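Local coordinates for protein putative polysaccharide deacetylase (Bdellovibrio bacteriovorus HD100, PDB 5JP6) that probably removes acetyl groups from peptidoglycan sugars as a zinc-binding family 4 carbohydrate esterase of a predatory bacterium, at residues Asn149-Asp154 with Gly164-Lys169; Met155-Met160 with Phe290-Ser295. The protein carries 1 engineered substitution. All coordinates share one frame; numbering follows the deposited sequence.

Both contacts lie toward the outside of the chain, away from the zinc site; interaction 1 holds strand 150-153 and interaction 2 the loop that follows it. Interaction 1 is partly buried and ties strand 150-153 to the loop leading into strand 170-176, mainly through one arginine side chain on a backbone carbonyl. Interaction 2 is a surface contact in which the loop 155-160 meets the end of helix 285-293; there a serine hydroxyl and a lysine ammonium reach backbone carbonyls, and main chain packs on main chain. Y159 bridges the two: its OH lies 2.8 Å from OD2 of D165, probably hydrogen-bonded, and also forms a weak hydrogen bond with R153 NE.

Interaction 1: Asn149-Asp154 with Gly164-Lys169; sequences NTQKRD and GDVARK
The guanidinium of R153 meets G164 O and Q151 OE1 at its edge, both in its plane, while D165 OD2 lies well out of that plane. The contact joins strand 150-153 of the NodB-type parallel sheet, paired with strand 358-364, to the loop before strand 170-176. R153 grips the G164 carbonyl side-on: NE lies 3.1 Å from G164 O, above the carbonyl plane, and NH2 lies 2.9 Å from G164 O, in that plane. A bend at chi2 (-69°) turns CD of R153 out of an extended course. Two further bonds fix the group's rotation, from NH2 to Q151 OE1 (2.9 Å) and from NH1 to K152 O (2.8 Å). D165 OD2 is 4.2 Å from R153 NE, opposite charges near each other but no salt bridge; D165 OD2 bonds Y159 OH outside the contact. The Q151 side chain crosses that of V166 at about a right angle and brings OE1 to 4.2 Å from V166 CG1. Q151 NE2 also bonds E170 OE1, which A167 N reaches as well, so strand and loop are linked again. Q151 NE2 donates almost straight to N149 OD1 (3.0 Å, 175°), with that oxygen in the Q151 amide plane.

Interaction 2: Met155-Met160 with Phe290-Ser295; sequences MSNGYM and FLKTKS
A Schellman motif ends helix 285-293, and its C-prime residue, S295, meets the turn at M155-G158. S295 N bonds K292 O at 3.0 Å, and positive phi at S295 (53°) turns T296 N back to L291 O. The first torsion sets S295 OG anti to the carbonyl carbon (chi1 -58°), and the hydroxyl donates to S156 O at 2.6 Å, tilted 29° from the carbonyl plane. K374 NZ also bonds this OG, so the hydroxyl links three parts of the chain. Beside it, M155 O comes to 3.2 Å from S295 C, a close main-chain contact. The same M155 O accepts G158 N at 2.9 Å, closing a beta turn. K292 runs over the turn, and K292 CG lies 4.1 Å from G158 CA. Having no side chain, G158 lets the two backbones come together, its CA 4.0 Å from K292 CA. Bends at chi3 and chi4 fold the K292 chain back, and its ammonium donates to N157 O; the bond is modelled very short, so its exact length is doubtful. Behind the helix end, L291 packs on V258 of helix 251-269 and on F276 of strand 275-277. From the turn, M155 rests on V275 of strand 275-277 and on F299 of strand 297-299, which pairs in parallel with strand 160-161.

Interaction 1: Asn149-Asp154 with Gly164-Lys169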
# COMPACT_ATOMS: atom_id res chain seq x y z
N ASN A 149 12.64 -1.53 -19.04
CA ASN A 149 11.78 -0.55 -19.69
C ASN A 149 11.50 0.60 -18.75
O ASN A 149 10.51 0.62 -18.05
CB ASN A 149 10.47 -1.22 -20.11
CG ASN A 149 9.72 -0.41 -21.15
OD1 ASN A 149 9.89 0.82 -21.29
ND2 ASN A 149 8.87 -1.10 -21.89
N THR A 150 12.43 1.55 -18.75
CA THR A 150 12.33 2.77 -17.97
C THR A 150 12.11 3.92 -18.92
O THR A 150 12.89 4.14 -19.83
CB THR A 150 13.60 2.96 -17.09
OG1 THR A 150 13.67 1.84 -16.13
CG2 THR A 150 13.57 4.27 -16.36
N GLN A 151 11.06 4.70 -18.64
CA GLN A 151 10.63 5.79 -19.48
C GLN A 151 10.66 7.07 -18.67
O GLN A 151 10.09 7.17 -17.58
CB GLN A 151 9.26 5.51 -20.05
CG GLN A 151 9.26 4.32 -21.02
CD GLN A 151 7.89 4.01 -21.58
OE1 GLN A 151 7.07 4.89 -21.80
NE2 GLN A 151 7.66 2.76 -21.85
N LYS A 152 11.30 8.09 -19.24
CA LYS A 152 11.50 9.36 -18.57
C LYS A 152 10.33 10.29 -18.87
O LYS A 152 9.82 10.35 -20.00
CB LYS A 152 12.79 10.02 -19.03
CG LYS A 152 14.05 9.26 -18.65
CD LYS A 152 15.27 9.92 -19.29
CE LYS A 152 16.51 9.11 -19.05
NZ LYS A 152 17.65 9.74 -19.76
N ARG A 153 9.99 11.09 -17.86
CA ARG A 153 8.94 12.12 -17.98
C ARG A 153 9.48 13.41 -17.39
O ARG A 153 10.11 13.41 -16.36
CB ARG A 153 7.68 11.72 -17.23
CG ARG A 153 7.05 10.43 -17.69
CD ARG A 153 6.44 10.56 -19.07
NE ARG A 153 5.89 9.29 -19.55
CZ ARG A 153 6.51 8.43 -20.34
NH1 ARG A 153 7.76 8.64 -20.76
NH2 ARG A 153 5.88 7.31 -20.69
N ASP A 154 9.28 14.51 -18.09
CA ASP A 154 9.71 15.83 -17.60
C ASP A 154 8.73 16.28 -16.53
O ASP A 154 7.55 16.56 -16.79
CB ASP A 154 9.79 16.81 -18.77
CG ASP A 154 10.22 18.26 -18.37
OD1 ASP A 154 10.51 18.50 -17.22
OD2 ASP A 154 10.17 19.03 -19.26
N GLY A 164 -0.02 7.49 -17.88
CA GLY A 164 1.43 7.68 -17.91
C GLY A 164 2.11 7.72 -19.26
O GLY A 164 3.33 7.59 -19.34
N ASP A 165 1.33 7.85 -20.33
CA ASP A 165 1.84 7.97 -21.70
C ASP A 165 2.61 6.73 -22.15
O ASP A 165 3.45 6.78 -23.06
CB ASP A 165 2.67 9.25 -21.88
CG ASP A 165 1.91 10.50 -21.48
OD1 ASP A 165 0.92 10.80 -22.13
OD2 ASP A 165 2.25 11.13 -20.47
N VAL A 166 2.25 5.59 -21.56
CA VAL A 166 2.88 4.35 -21.94
C VAL A 166 2.22 3.73 -23.19
O VAL A 166 1.12 4.14 -23.60
CB VAL A 166 2.91 3.33 -20.79
CG1 VAL A 166 3.67 3.89 -19.59
CG2 VAL A 166 1.51 2.90 -20.40
N ALA A 167 2.91 2.75 -23.78
CA ALA A 167 2.43 2.07 -25.01
C ALA A 167 1.37 1.01 -24.69
O ALA A 167 1.19 0.62 -23.52
CB ALA A 167 3.61 1.47 -25.77
N ARG A 168 0.71 0.50 -25.74
CA ARG A 168 -0.20 -0.62 -25.56
C ARG A 168 0.58 -1.78 -24.90
O ARG A 168 1.77 -2.04 -25.20
CB ARG A 168 -0.85 -1.07 -26.88
CG ARG A 168 0.11 -1.66 -27.91
CD ARG A 168 -0.62 -2.17 -29.18
NE ARG A 168 -1.62 -3.21 -28.90
CZ ARG A 168 -1.37 -4.51 -28.76
NH1 ARG A 168 -0.13 -4.99 -28.88
NH2 ARG A 168 -2.37 -5.35 -28.50
N LYS A 169 -0.12 -2.43 -23.97
CA LYS A 169 0.37 -3.60 -23.23
C LYS A 169 1.55 -3.30 -22.32
O LYS A 169 2.29 -4.20 -21.91
CB LYS A 169 0.59 -4.81 -24.14
CG LYS A 169 -0.71 -5.16 -24.87
CD LYS A 169 -0.71 -6.51 -25.48
CE LYS A 169 -1.15 -7.53 -24.47
NZ LYS A 169 -1.32 -8.84 -25.14

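Interaction 2: Met155-Met160 with Phe290-Ser295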
# COMPACT_ATOMS: atom_id res chain seq x y z
N MET A 155 9.27 16.42 -15.32
CA MET A 155 8.48 16.83 -14.19
C MET A 155 8.82 18.25 -13.71
O MET A 155 8.31 18.71 -12.71
CB MET A 155 8.54 15.73 -13.11
CG MET A 155 7.89 14.37 -13.70
SD MET A 155 7.94 13.25 -12.51
CE MET A 155 7.92 11.79 -13.45
N SER A 156 9.63 18.97 -14.50
CA SER A 156 10.13 20.27 -14.07
C SER A 156 9.04 21.33 -13.85
O SER A 156 9.16 22.19 -12.98
CB SER A 156 11.16 20.78 -15.06
OG SER A 156 10.58 21.02 -16.34
N ASN A 157 7.98 21.25 -14.65
CA ASN A 157 6.78 22.09 -14.33
C ASN A 157 5.59 21.18 -14.15
O ASN A 157 4.47 21.47 -14.53
CB ASN A 157 6.48 23.28 -15.30
CG ASN A 157 5.26 24.16 -14.84
OD1 ASN A 157 5.30 24.84 -13.78
ND2 ASN A 157 4.18 24.13 -15.62
N GLY A 158 5.85 20.09 -13.43
CA GLY A 158 4.83 19.12 -13.05
C GLY A 158 4.55 18.14 -14.17
O GLY A 158 5.13 18.20 -15.26
N TYR A 159 3.60 17.27 -13.91
CA TYR A 159 3.26 16.19 -14.83
C TYR A 159 2.05 15.48 -14.26
O TYR A 159 2.07 15.09 -13.10
CB TYR A 159 4.44 15.22 -14.96
CG TYR A 159 4.15 13.98 -15.75
CD1 TYR A 159 3.83 14.05 -17.08
CD2 TYR A 159 4.22 12.73 -15.17
CE1 TYR A 159 3.57 12.91 -17.82
CE2 TYR A 159 3.97 11.58 -15.91
CZ TYR A 159 3.64 11.68 -17.22
OH TYR A 159 3.36 10.56 -17.94
N MET A 160 1.00 15.32 -15.05
CA MET A 160 -0.20 14.65 -14.56
C MET A 160 -0.30 13.29 -15.23
O MET A 160 -0.45 13.21 -16.45
CB MET A 160 -1.43 15.47 -14.93
CG MET A 160 -2.77 14.80 -14.58
SD MET A 160 -3.03 14.84 -12.80
CE MET A 160 -3.49 13.11 -12.49
N PHE A 290 0.04 23.92 -7.00
CA PHE A 290 1.18 23.86 -6.08
C PHE A 290 2.20 22.80 -6.52
O PHE A 290 3.42 23.06 -6.56
CB PHE A 290 0.63 23.54 -4.69
CG PHE A 290 1.67 23.20 -3.66
CD1 PHE A 290 2.50 24.15 -3.14
CD2 PHE A 290 1.74 21.92 -3.16
CE1 PHE A 290 3.38 23.83 -2.12
CE2 PHE A 290 2.64 21.58 -2.19
CZ PHE A 290 3.46 22.54 -1.66
N LEU A 291 1.72 21.59 -6.84
CA LEU A 291 2.65 20.53 -7.26
C LEU A 291 3.48 20.92 -8.49
O LEU A 291 4.67 20.62 -8.56
CB LEU A 291 1.92 19.21 -7.53
CG LEU A 291 1.35 18.49 -6.32
CD1 LEU A 291 0.59 17.27 -6.79
CD2 LEU A 291 2.45 18.10 -5.34
N LYS A 292 2.82 21.58 -9.45
CA LYS A 292 3.52 22.00 -10.65
C LYS A 292 4.58 23.05 -10.32
O LYS A 292 5.72 22.94 -10.78
CB LYS A 292 2.57 22.51 -11.72
CG LYS A 292 1.54 21.49 -12.19
CD LYS A 292 0.60 22.09 -13.20
CE LYS A 292 1.26 22.63 -14.42
NZ LYS A 292 2.09 21.60 -15.10
N THR A 293 4.22 24.03 -9.50
CA THR A 293 5.19 25.03 -9.04
C THR A 293 6.38 24.35 -8.34
O THR A 293 7.55 24.75 -8.52
CB THR A 293 4.51 26.06 -8.16
OG1 THR A 293 3.56 26.77 -8.96
CG2 THR A 293 5.52 27.07 -7.55
N LYS A 294 6.08 23.29 -7.60
CA LYS A 294 7.10 22.54 -6.88
C LYS A 294 7.71 21.40 -7.68
O LYS A 294 8.39 20.56 -7.11
CB LYS A 294 6.53 22.04 -5.54
CG LYS A 294 6.05 23.17 -4.64
CD LYS A 294 7.16 24.12 -4.23
CE LYS A 294 6.65 25.27 -3.38
NZ LYS A 294 7.75 26.22 -3.03
N SER A 295 7.53 21.42 -8.99
CA SER A 295 8.26 20.53 -9.91
C SER A 295 8.13 19.06 -9.49
O SER A 295 9.09 18.29 -9.50
CB SER A 295 9.74 20.95 -10.02
OG SER A 295 9.87 22.29 -10.47